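Local coordinates for protein putative short-chain dehydrogenase/reductase (Burkholderia xenovorans, PDB 5IZ4) that binds ADP in the cofactor cleft of a Rossmann-type fold and probably acts as an NAD(P)(H)-dependent short-chain dehydrogenase/reductase, possibly reducing 3-oxoacyl groups, at residues A[102-107]-A[125-130]; A[119-124]-A[169-174]; A[98-103]-A[155-160]; A[21-26]-A[43-48]. All blocks are in the same frame, centred on the assembly; numbering follows the deposited sequence.

The four contacts belong to one Rossmann-type domain with a seven-stranded parallel sheet. Along the chain, interaction 4 closes first, within the unit of strand 16-20, helix 25-36 and strand 40-45. Interactions 1 and 3 then start from overlapping pieces of chain and share Ala102 and Gly103, while interaction 2 crosses both in sequence. Interaction 3 lies at the heart of the chain, its centre about 11 Å from that of interaction 1 and about 12 Å from that of interaction 4; all three touch ADP. Interactions 1 and 2 share helix 118-146, lie about 7 Å apart between centres and reach the second subunit, so the nucleotide cleft and the subunit interface are built on the same helix.

Interaction 1: residues A[102-107]-A[125-130]; sequences AGTTRV and YRVNLI. With ADP (adenosine-5'-diphosphate), chain B.
Thr104 is held by the carboxamide of Asn128 through two hydrogen bonds. Its backbone N donates to Asn128 OD1 at 2.9 Å, in the carbonyl plane and on a lone pair, and its carbonyl O receives Asn128 ND2 at 3.2 Å, with the acceptor tilted 16° from the amide plane. Asparagine suits the place because one flat group offers both an acceptor and a donor to a single residue's backbone. Its CG lies anti to the carbonyl carbon (chi1 -66°), and a chi2 near 0° turns OD1 and ND2 to Thr104. Gly103 CA comes within 3.2 Å of the same OD1; glycine suits a place where the chain runs this near. Val127 packs beside it: CG1 meets Gly103 CA at 3.6 Å, while CG2 touches both Thr104 CG2 and, at 3.5 Å, ADP N6. A water donates to Ala102 O and Val127 O, tying loop to helix once more. On the nucleotide side, Gly103 N donates to ADP O4' at 3.3 Å, and Ala102 CB lies 3.5 Å from ADP N3. In the second shell, Ser176 is a further partner of Asn128 ND2, and Arg123 NH1 bonds Thr104 OG1. The loop so held follows strand 97-100, and its Asn-Cys-Ala-Gly start corresponds to the NNAG motif of classical short-chain dehydrogenases, which belongs to the central sheet and lies beside the cofactor.

Interaction 2: residues A[119-124]-A[169-174]; sequences FEFERV and SSIAYA
Two helices of the short-chain dehydrogenase fold, 118-146 and 171-191, pack here near the beginning of each, where Phe121 meets Ala172. The methyl CB of Ala172 sits over one face of the Phe121 ring, 3.9 Å from the centroid and 22° off the normal, a CH-pi contact displaced toward the rim. A small alanine lets the backbones come close: the CA atoms of Phe121 and Ala172 are only 4.9 Å apart. Ile171 adds CG2 against Phe121 CZ at 3.7 Å. Polar groups are bridged by water. One water donates to both Phe121 O and Ala172 O; another donates to Glu120 OE2 and accepts from Ser170 OG. That serine is the N-cap of helix 171-191, its OG accepting from Tyr173 N at 2.9 Å. Arg123 grips Glu120 side-on, NE to OE1 and NH2 to OE2, each oxygen met on its syn side, which probably keeps the buried carboxylate ionised. Phe121 also meets Tyr133 of the second subunit. The pair of helices thus reaches a subunit boundary, as in the four-helix-bundle interface that the equivalent helices, αE and αF, form in oligomeric short-chain dehydrogenases.

Interaction 3: residues A[98-103]-A[155-160]; sequences LINCAG and VVNVSS. With ADP (adenosine-5'-diphosphate), chain B.
Asn100 and Asn157 both hold CG anti to the carbonyl carbon (chi1 -72° and -62°), which sends the two CG atoms the same way and lets the side chains run side by side; chi2 then turns the amides, leaving their planes 31° apart. Asn100 ND2 donates to Asn157 OD1 at 2.9 Å, nearly along the C=O axis. Asparagine fits the second place because its amide can give and take in a buried position: Asn157 ND2 passes on to Thr184 OG1. Beneath the side chains the strands are parallel and in register. Val156 uses both its N and its O toward strand 97-100, on the same edge, the N donating to Leu98 O at 2.9 Å and the O receiving Asn100 N at 2.8 Å. Val158 N closes the series on Asn100 O at 3.2 Å, where strand 97-100 gives way to loop. On the sheet face opposite the asparagines, Ile99 CD1 lies 3.8 Å from Val156 CB, and the branched chains suit the extended backbone. Farther along, Cys101 SG packs on Val158 CG2 at 3.6 Å, next to Ile26 of helix 25-36. Helix 118-146 packs on the asparagine face. The chain leaves the strand after Asn100 and reaches ADP at Gly103. Chemically, the backbone bonds set the strand spacing, while the amide of Asn157, buried in a largely apolar layer, has a partner for its oxygen and another for its nitrogen.

Interaction 4: residues A[21-26]-A[43-48]; sequences GSASGI and IGNFDD. With ADP (adenosine-5'-diphosphate), chain B.
Ser22 N donates to Gly44 O at 2.9 Å, joining a type I turn from Gly21 to Ser24 to the end of strand 40-45. Gly44 O also receives a water held by Ala23 N; this water lies 2.9 Å from ADP O3'. Ser22 OG, anti to the backbone N (chi1 -166°), rests 3.5 Å from Ile43 CG2 and has no polar partner in the model, while Ala23 CB packs against Asn45 OD1, which bonds to Thr50. The segment binds the nucleotide through Ser24 OG, 2.5 Å from ADP O2A, and, near the start of helix 25-36, through Ile26 N, which donates to ADP O2B in a bond so short that its exact length is doubtful. Glycine suits positions 21 and 25, both at positive phi; Gly25 CA lies 2.9 Å from ADP O2B, where the lack of a side chain makes room. Phe46 lays one ring face over the adenine, with ADP C5 3.6 Å above the ring plane and over its centre, and Asp47 OD2 lies over the opposite face. This glycine-rich turn connects strand 16-20 to helix 25-36, and Phe46 follows strand 40-45, so the C-terminal ends of both strands of the first beta-alpha-beta unit point to the nucleotide, with helix 51-63 packed against Ile43 and Asn45.

Interaction 1: residues A[102-107]-A[125-130]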
# COMPACT_ATOMS: atom_id res chain seq x y z
N ALA A 102 8.97 -0.99 23.80
CA ALA A 102 7.97 -1.05 24.86
C ALA A 102 6.58 -1.18 24.25
O ALA A 102 6.25 -0.46 23.30
CB ALA A 102 8.07 0.19 25.74
N GLY A 103 5.78 -2.09 24.78
CA GLY A 103 4.44 -2.25 24.26
C GLY A 103 3.62 -3.15 25.15
O GLY A 103 4.14 -3.82 26.05
N THR A 104 2.31 -3.17 24.90
CA THR A 104 1.43 -4.02 25.67
C THR A 104 0.25 -4.45 24.82
O THR A 104 -0.03 -3.86 23.78
CB THR A 104 0.94 -3.33 26.95
OG1 THR A 104 0.32 -4.29 27.81
CG2 THR A 104 -0.09 -2.26 26.60
N THR A 105 -0.41 -5.50 25.27
CA THR A 105 -1.65 -5.96 24.65
C THR A 105 -2.38 -6.86 25.63
O THR A 105 -1.93 -7.09 26.75
CB THR A 105 -1.39 -6.70 23.33
OG1 THR A 105 -2.65 -6.89 22.65
CG2 THR A 105 -0.73 -8.05 23.57
N ARG A 106 -3.53 -7.35 25.18
CA ARG A 106 -4.26 -8.41 25.86
C ARG A 106 -5.07 -9.12 24.79
O ARG A 106 -5.70 -8.46 23.95
CB ARG A 106 -5.16 -7.86 26.96
CG ARG A 106 -5.94 -8.92 27.70
CD ARG A 106 -6.29 -8.46 29.12
NE ARG A 106 -7.11 -7.25 29.13
CZ ARG A 106 -8.42 -7.23 28.94
NH1 ARG A 106 -9.08 -8.36 28.71
NH2 ARG A 106 -9.09 -6.08 28.97
N VAL A 107 -5.04 -10.45 24.79
CA VAL A 107 -5.75 -11.21 23.77
C VAL A 107 -7.25 -11.10 24.01
O VAL A 107 -7.76 -11.50 25.07
CB VAL A 107 -5.31 -12.68 23.76
CG1 VAL A 107 -6.13 -13.47 22.74
CG2 VAL A 107 -3.83 -12.80 23.45
N TYR A 125 -3.13 2.02 23.77
CA TYR A 125 -2.66 3.18 23.03
C TYR A 125 -1.65 3.98 23.85
O TYR A 125 -0.72 4.57 23.29
CB TYR A 125 -3.85 4.06 22.66
CG TYR A 125 -3.63 5.06 21.55
CD1 TYR A 125 -3.65 6.43 21.81
CD2 TYR A 125 -3.48 4.65 20.23
CE1 TYR A 125 -3.50 7.36 20.78
CE2 TYR A 125 -3.33 5.56 19.21
CZ TYR A 125 -3.33 6.92 19.48
OH TYR A 125 -3.19 7.84 18.44
N ARG A 126 -1.84 3.98 25.17
CA ARG A 126 -0.96 4.76 26.04
C ARG A 126 0.48 4.27 25.95
O ARG A 126 1.41 5.08 25.94
CB ARG A 126 -1.50 4.69 27.47
CG ARG A 126 -0.53 4.98 28.58
CD ARG A 126 -0.25 6.46 28.76
NE ARG A 126 -1.43 7.33 28.81
CZ ARG A 126 -1.35 8.65 28.93
NH1 ARG A 126 -0.15 9.21 29.05
NH2 ARG A 126 -2.44 9.41 28.94
N VAL A 127 0.68 2.96 25.87
CA VAL A 127 2.04 2.43 25.75
C VAL A 127 2.49 2.43 24.30
O VAL A 127 3.60 2.87 23.98
CB VAL A 127 2.13 1.00 26.33
CG1 VAL A 127 3.58 0.53 26.31
CG2 VAL A 127 1.53 0.93 27.74
N ASN A 128 1.65 1.92 23.41
CA ASN A 128 2.13 1.59 22.07
C ASN A 128 2.29 2.83 21.21
O ASN A 128 3.16 2.85 20.33
CB ASN A 128 1.16 0.60 21.40
CG ASN A 128 1.14 -0.74 22.09
OD1 ASN A 128 1.82 -0.95 23.09
ND2 ASN A 128 0.34 -1.65 21.56
N LEU A 129 1.48 3.86 21.43
CA LEU A 129 1.52 5.03 20.57
C LEU A 129 1.97 6.27 21.34
O LEU A 129 2.99 6.87 20.96
CB LEU A 129 0.15 5.26 19.91
CG LEU A 129 0.05 6.31 18.79
CD1 LEU A 129 0.12 7.75 19.33
CD2 LEU A 129 1.13 6.06 17.73
N ILE A 130 1.25 6.67 22.39
CA ILE A 130 1.64 7.85 23.14
C ILE A 130 3.02 7.65 23.74
O ILE A 130 3.90 8.52 23.64
CB ILE A 130 0.60 8.19 24.22
CG1 ILE A 130 -0.74 8.53 23.54
CG2 ILE A 130 1.11 9.33 25.09
CD1 ILE A 130 -1.89 8.78 24.49
PB ADP B . 7.89 -8.51 22.11
O1B ADP B . 7.53 -6.98 22.14
O2B ADP B . 9.39 -8.86 22.33
O3B ADP B . 7.15 -9.39 21.06
PA ADP B . 7.47 -8.40 25.12
O1A ADP B . 6.08 -8.22 25.96
O2A ADP B . 8.51 -9.23 25.93
O3A ADP B . 7.06 -8.90 23.68
O5' ADP B . 7.93 -6.80 25.10
C5' ADP B . 7.13 -5.77 25.70
C4' ADP B . 8.06 -5.08 26.69
O4' ADP B . 7.56 -3.72 27.01
C3' ADP B . 8.19 -5.81 28.05
O3' ADP B . 9.47 -5.68 28.60
C2' ADP B . 7.18 -4.98 28.90
O2' ADP B . 7.55 -5.16 30.27
C1' ADP B . 7.49 -3.58 28.41
N9 ADP B . 6.42 -2.63 28.77
C8 ADP B . 5.04 -2.84 28.88
N7 ADP B . 4.42 -1.74 29.24
C5 ADP B . 5.40 -0.78 29.37
C6 ADP B . 5.36 0.56 29.73
N6 ADP B . 4.17 1.15 30.02
N1 ADP B . 6.50 1.26 29.77
C2 ADP B . 7.66 0.64 29.48
N3 ADP B . 7.79 -0.63 29.14
C4 ADP B . 6.64 -1.32 29.09
O HOH W 1 6.48 2.42 23.27

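Interaction 2: residues A[119-124]-A[169-174]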
# COMPACT_ATOMS: atom_id res chain seq x y z
N PHE A 119 -11.58 1.54 28.03
CA PHE A 119 -10.44 1.42 28.93
C PHE A 119 -9.27 0.69 28.28
O PHE A 119 -8.12 1.11 28.40
CB PHE A 119 -10.84 0.69 30.21
CG PHE A 119 -11.71 1.51 31.13
CD1 PHE A 119 -11.16 2.53 31.88
CD2 PHE A 119 -13.07 1.28 31.20
CE1 PHE A 119 -11.95 3.30 32.73
CE2 PHE A 119 -13.87 2.04 32.05
CZ PHE A 119 -13.31 3.05 32.81
N GLU A 120 -9.56 -0.41 27.59
CA GLU A 120 -8.51 -1.22 26.99
C GLU A 120 -7.94 -0.54 25.75
O GLU A 120 -6.72 -0.58 25.53
CB GLU A 120 -9.04 -2.62 26.67
CG GLU A 120 -8.03 -3.53 25.98
CD GLU A 120 -6.86 -3.91 26.87
OE1 GLU A 120 -6.88 -3.64 28.11
OE2 GLU A 120 -5.89 -4.49 26.31
N PHE A 121 -8.78 0.12 24.95
CA PHE A 121 -8.26 0.88 23.82
C PHE A 121 -7.26 1.91 24.31
O PHE A 121 -6.16 2.05 23.74
CB PHE A 121 -9.39 1.58 23.05
CG PHE A 121 -10.10 0.71 22.03
CD1 PHE A 121 -11.26 0.03 22.37
CD2 PHE A 121 -9.63 0.61 20.73
CE1 PHE A 121 -11.94 -0.75 21.44
CE2 PHE A 121 -10.30 -0.17 19.79
CZ PHE A 121 -11.45 -0.85 20.15
N GLU A 122 -7.60 2.64 25.38
CA GLU A 122 -6.68 3.64 25.92
C GLU A 122 -5.46 3.01 26.57
O GLU A 122 -4.35 3.54 26.44
CB GLU A 122 -7.40 4.56 26.92
CG GLU A 122 -8.49 5.41 26.29
CD GLU A 122 -8.81 6.68 27.08
OE1 GLU A 122 -8.77 6.63 28.33
OE2 GLU A 122 -9.09 7.72 26.44
N ARG A 123 -5.64 1.87 27.26
CA ARG A 123 -4.51 1.25 27.95
C ARG A 123 -3.43 0.85 26.95
O ARG A 123 -2.24 1.08 27.18
CB ARG A 123 -4.97 0.03 28.74
CG ARG A 123 -3.89 -0.56 29.66
CD ARG A 123 -4.31 -1.93 30.21
NE ARG A 123 -4.31 -2.93 29.14
CZ ARG A 123 -3.22 -3.57 28.73
NH1 ARG A 123 -2.05 -3.33 29.30
NH2 ARG A 123 -3.31 -4.46 27.74
N VAL A 124 -3.85 0.27 25.83
CA VAL A 124 -2.90 -0.18 24.82
C VAL A 124 -2.30 1.01 24.08
O VAL A 124 -1.10 1.04 23.78
CB VAL A 124 -3.62 -1.14 23.85
CG1 VAL A 124 -2.74 -1.49 22.69
CG2 VAL A 124 -4.06 -2.39 24.60
N SER A 169 -3.58 -9.64 18.35
CA SER A 169 -4.09 -10.08 19.64
C SER A 169 -5.44 -9.45 19.99
O SER A 169 -6.28 -10.09 20.62
CB SER A 169 -3.05 -9.79 20.72
OG SER A 169 -2.57 -8.46 20.60
N SER A 170 -5.67 -8.21 19.57
CA SER A 170 -6.96 -7.57 19.80
C SER A 170 -7.13 -6.44 18.80
O SER A 170 -6.16 -5.96 18.21
CB SER A 170 -7.10 -7.01 21.22
OG SER A 170 -6.44 -5.76 21.34
N ILE A 171 -8.38 -6.00 18.64
CA ILE A 171 -8.63 -4.88 17.74
C ILE A 171 -8.04 -3.59 18.31
O ILE A 171 -7.63 -2.70 17.55
CB ILE A 171 -10.14 -4.76 17.45
CG1 ILE A 171 -10.38 -3.86 16.23
CG2 ILE A 171 -10.91 -4.25 18.68
CD1 ILE A 171 -11.85 -3.68 15.88
N ALA A 172 -7.96 -3.46 19.65
CA ALA A 172 -7.30 -2.30 20.24
C ALA A 172 -5.81 -2.31 19.96
O ALA A 172 -5.20 -1.26 19.72
CB ALA A 172 -7.57 -2.24 21.75
N TYR A 173 -5.20 -3.49 19.98
CA TYR A 173 -3.79 -3.61 19.64
C TYR A 173 -3.56 -3.27 18.17
O TYR A 173 -2.67 -2.49 17.82
CB TYR A 173 -3.30 -5.03 19.95
CG TYR A 173 -1.86 -5.31 19.61
CD1 TYR A 173 -0.84 -4.99 20.50
CD2 TYR A 173 -1.52 -5.90 18.41
CE1 TYR A 173 0.49 -5.26 20.20
CE2 TYR A 173 -0.19 -6.18 18.10
CZ TYR A 173 0.80 -5.85 19.00
OH TYR A 173 2.12 -6.12 18.69
N ALA A 174 -4.39 -3.83 17.29
CA ALA A 174 -4.23 -3.56 15.87
C ALA A 174 -4.36 -2.07 15.58
O ALA A 174 -3.54 -1.49 14.85
CB ALA A 174 -5.25 -4.36 15.07
O HOH W 2 -6.12 -5.65 24.00
O HOH W 3 -5.97 1.21 20.94

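Interaction 3: residues A[98-103]-A[155-160]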
# COMPACT_ATOMS: atom_id res chain seq x y z
N LEU A 98 17.44 4.99 18.80
CA LEU A 98 16.39 4.68 19.76
C LEU A 98 15.54 3.58 19.16
O LEU A 98 15.04 3.73 18.04
CB LEU A 98 15.53 5.91 20.06
CG LEU A 98 14.21 5.64 20.80
CD1 LEU A 98 14.48 5.15 22.22
CD2 LEU A 98 13.36 6.91 20.80
N ILE A 99 15.39 2.47 19.88
CA ILE A 99 14.56 1.35 19.42
C ILE A 99 13.38 1.26 20.38
O ILE A 99 13.53 0.85 21.54
CB ILE A 99 15.35 0.03 19.38
CG1 ILE A 99 16.79 0.25 18.91
CG2 ILE A 99 14.63 -0.97 18.46
CD1 ILE A 99 16.94 0.68 17.45
N ASN A 100 12.19 1.63 19.90
CA ASN A 100 10.98 1.66 20.73
C ASN A 100 10.33 0.28 20.72
O ASN A 100 9.50 -0.02 19.87
CB ASN A 100 10.01 2.72 20.21
CG ASN A 100 10.49 4.13 20.48
OD1 ASN A 100 10.71 4.50 21.63
ND2 ASN A 100 10.68 4.92 19.42
N CYS A 101 10.69 -0.55 21.70
CA CYS A 101 10.11 -1.89 21.82
C CYS A 101 9.12 -2.02 22.97
O CYS A 101 8.49 -3.07 23.10
CB CYS A 101 11.20 -2.95 21.99
SG CYS A 101 12.54 -2.83 20.78
N ALA A 102 8.97 -0.99 23.80
CA ALA A 102 7.97 -1.05 24.86
C ALA A 102 6.58 -1.18 24.25
O ALA A 102 6.25 -0.46 23.30
CB ALA A 102 8.07 0.19 25.74
N GLY A 103 5.78 -2.09 24.78
CA GLY A 103 4.44 -2.25 24.26
C GLY A 103 3.62 -3.15 25.15
O GLY A 103 4.14 -3.82 26.05
N VAL A 155 15.76 6.09 14.45
CA VAL A 155 14.67 5.66 15.33
C VAL A 155 14.00 4.45 14.68
O VAL A 155 13.61 4.51 13.50
CB VAL A 155 13.66 6.79 15.58
CG1 VAL A 155 12.47 6.31 16.43
CG2 VAL A 155 14.35 7.98 16.26
N VAL A 156 13.84 3.37 15.43
CA VAL A 156 13.18 2.16 14.94
C VAL A 156 12.00 1.87 15.85
O VAL A 156 12.17 1.66 17.06
CB VAL A 156 14.14 0.96 14.89
CG1 VAL A 156 13.40 -0.32 14.47
CG2 VAL A 156 15.32 1.24 13.96
N ASN A 157 10.80 1.85 15.27
CA ASN A 157 9.57 1.59 16.01
C ASN A 157 9.13 0.16 15.76
O ASN A 157 8.99 -0.26 14.61
CB ASN A 157 8.46 2.55 15.55
CG ASN A 157 8.81 4.00 15.82
OD1 ASN A 157 9.49 4.31 16.80
ND2 ASN A 157 8.35 4.90 14.95
N VAL A 158 8.90 -0.60 16.82
CA VAL A 158 8.44 -1.98 16.66
C VAL A 158 6.93 -1.92 16.56
O VAL A 158 6.23 -1.76 17.57
CB VAL A 158 8.91 -2.90 17.78
CG1 VAL A 158 8.39 -4.32 17.51
CG2 VAL A 158 10.41 -2.89 17.85
N SER A 159 6.42 -2.04 15.34
CA SER A 159 4.98 -2.10 15.14
C SER A 159 4.58 -3.57 15.07
O SER A 159 5.11 -4.40 15.82
CB SER A 159 4.60 -1.32 13.88
OG SER A 159 3.21 -1.25 13.71
N SER A 160 3.67 -3.93 14.16
CA SER A 160 3.20 -5.31 14.06
C SER A 160 2.49 -5.51 12.74
O SER A 160 1.88 -4.58 12.21
CB SER A 160 2.23 -5.67 15.21
OG SER A 160 1.66 -6.96 15.04
PB ADP B . 7.89 -8.51 22.11
O1B ADP B . 7.53 -6.98 22.14
O2B ADP B . 9.39 -8.86 22.33
O3B ADP B . 7.15 -9.39 21.06
PA ADP B . 7.47 -8.40 25.12
O1A ADP B . 6.08 -8.22 25.96
O2A ADP B . 8.51 -9.23 25.93
O3A ADP B . 7.06 -8.90 23.68
O5' ADP B . 7.93 -6.80 25.10
C5' ADP B . 7.13 -5.77 25.70
C4' ADP B . 8.06 -5.08 26.69
O4' ADP B . 7.56 -3.72 27.01
C3' ADP B . 8.19 -5.81 28.05
O3' ADP B . 9.47 -5.68 28.60
C2' ADP B . 7.18 -4.98 28.90
O2' ADP B . 7.55 -5.16 30.27
C1' ADP B . 7.49 -3.58 28.41
N9 ADP B . 6.42 -2.63 28.77
C8 ADP B . 5.04 -2.84 28.88
N7 ADP B . 4.42 -1.74 29.24
C5 ADP B . 5.40 -0.78 29.37
C6 ADP B . 5.36 0.56 29.73
N6 ADP B . 4.17 1.15 30.02
N1 ADP B . 6.50 1.26 29.77
C2 ADP B . 7.66 0.64 29.48
N3 ADP B . 7.79 -0.63 29.14
C4 ADP B . 6.64 -1.32 29.09

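Interaction 4: residues A[21-26]-A[43-48]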
# COMPACT_ATOMS: atom_id res chain seq x y z
N GLY A 21 11.43 -1.37 26.34
CA GLY A 21 11.00 -2.75 26.29
C GLY A 21 12.15 -3.71 26.28
O GLY A 21 12.05 -4.80 25.69
N SER A 22 13.26 -3.35 26.92
CA SER A 22 14.51 -4.09 26.77
C SER A 22 14.63 -5.27 27.72
O SER A 22 15.63 -6.00 27.64
CB SER A 22 15.70 -3.16 26.98
OG SER A 22 16.90 -3.79 26.53
N ALA A 23 13.65 -5.50 28.59
CA ALA A 23 13.75 -6.59 29.56
C ALA A 23 13.51 -7.96 28.94
O ALA A 23 13.88 -8.97 29.56
CB ALA A 23 12.76 -6.38 30.70
N SER A 24 12.91 -8.02 27.76
CA SER A 24 12.50 -9.31 27.21
C SER A 24 12.25 -9.16 25.72
O SER A 24 12.28 -8.06 25.17
CB SER A 24 11.25 -9.84 27.91
OG SER A 24 10.19 -8.91 27.77
N GLY A 25 12.00 -10.31 25.08
CA GLY A 25 11.53 -10.34 23.71
C GLY A 25 12.44 -9.60 22.75
O GLY A 25 13.67 -9.69 22.81
N ILE A 26 11.81 -8.84 21.85
CA ILE A 26 12.54 -8.16 20.78
C ILE A 26 13.51 -7.13 21.35
O ILE A 26 14.65 -6.99 20.88
CB ILE A 26 11.54 -7.52 19.80
CG1 ILE A 26 10.85 -8.62 18.98
CG2 ILE A 26 12.23 -6.49 18.89
CD1 ILE A 26 9.62 -8.13 18.23
N ILE A 43 19.57 0.17 28.61
CA ILE A 43 18.61 -0.93 28.67
C ILE A 43 17.37 -0.44 29.41
O ILE A 43 17.41 -0.19 30.62
CB ILE A 43 19.24 -2.15 29.36
CG1 ILE A 43 20.28 -2.78 28.42
CG2 ILE A 43 18.19 -3.19 29.74
CD1 ILE A 43 21.28 -3.64 29.15
N GLY A 44 16.27 -0.28 28.68
CA GLY A 44 15.06 0.23 29.28
C GLY A 44 14.24 -0.84 29.95
O GLY A 44 13.65 -1.69 29.28
N ASN A 45 14.21 -0.80 31.28
CA ASN A 45 13.41 -1.71 32.08
C ASN A 45 12.07 -1.06 32.40
O ASN A 45 11.98 0.16 32.57
CB ASN A 45 14.14 -2.06 33.38
CG ASN A 45 13.34 -2.98 34.27
OD1 ASN A 45 13.04 -4.11 33.89
ND2 ASN A 45 12.98 -2.51 35.46
N PHE A 46 11.02 -1.88 32.49
CA PHE A 46 9.69 -1.37 32.82
C PHE A 46 9.58 -1.04 34.32
O PHE A 46 9.57 0.13 34.71
CB PHE A 46 8.61 -2.36 32.38
CG PHE A 46 7.19 -1.89 32.62
CD1 PHE A 46 6.89 -0.55 32.80
CD2 PHE A 46 6.15 -2.81 32.68
CE1 PHE A 46 5.58 -0.13 33.03
CE2 PHE A 46 4.84 -2.40 32.91
CZ PHE A 46 4.56 -1.06 33.09
N ASP A 47 9.49 -2.07 35.17
CA ASP A 47 9.26 -1.83 36.60
C ASP A 47 9.89 -2.97 37.41
O ASP A 47 10.71 -3.73 36.90
CB ASP A 47 7.76 -1.67 36.87
CG ASP A 47 6.94 -2.88 36.47
OD1 ASP A 47 7.50 -3.99 36.33
OD2 ASP A 47 5.71 -2.73 36.30
N ASP A 48 9.50 -3.09 38.68
CA ASP A 48 10.13 -4.12 39.51
C ASP A 48 9.85 -5.52 38.98
O ASP A 48 10.70 -6.41 39.14
CB ASP A 48 9.66 -4.00 40.96
CG ASP A 48 10.16 -2.74 41.64
OD1 ASP A 48 11.06 -2.08 41.08
OD2 ASP A 48 9.66 -2.43 42.74
PB ADP B . 7.89 -8.51 22.11
O1B ADP B . 7.53 -6.98 22.14
O2B ADP B . 9.39 -8.86 22.33
O3B ADP B . 7.15 -9.39 21.06
PA ADP B . 7.47 -8.40 25.12
O1A ADP B . 6.08 -8.22 25.96
O2A ADP B . 8.51 -9.23 25.93
O3A ADP B . 7.06 -8.90 23.68
O5' ADP B . 7.93 -6.80 25.10
C5' ADP B . 7.13 -5.77 25.70
C4' ADP B . 8.06 -5.08 26.69
O4' ADP B . 7.56 -3.72 27.01
C3' ADP B . 8.19 -5.81 28.05
O3' ADP B . 9.47 -5.68 28.60
C2' ADP B . 7.18 -4.98 28.90
O2' ADP B . 7.55 -5.16 30.27
C1' ADP B . 7.49 -3.58 28.41
N9 ADP B . 6.42 -2.63 28.77
C8 ADP B . 5.04 -2.84 28.88
N7 ADP B . 4.42 -1.74 29.24
C5 ADP B . 5.40 -0.78 29.37
C6 ADP B . 5.36 0.56 29.73
N6 ADP B . 4.17 1.15 30.02
N1 ADP B . 6.50 1.26 29.77
C2 ADP B . 7.66 0.64 29.48
N3 ADP B . 7.79 -0.63 29.14
C4 ADP B . 6.64 -1.32 29.09
O HOH W 4 10.55 -0.99 29.11
O HOH W 5 11.33 -3.75 29.65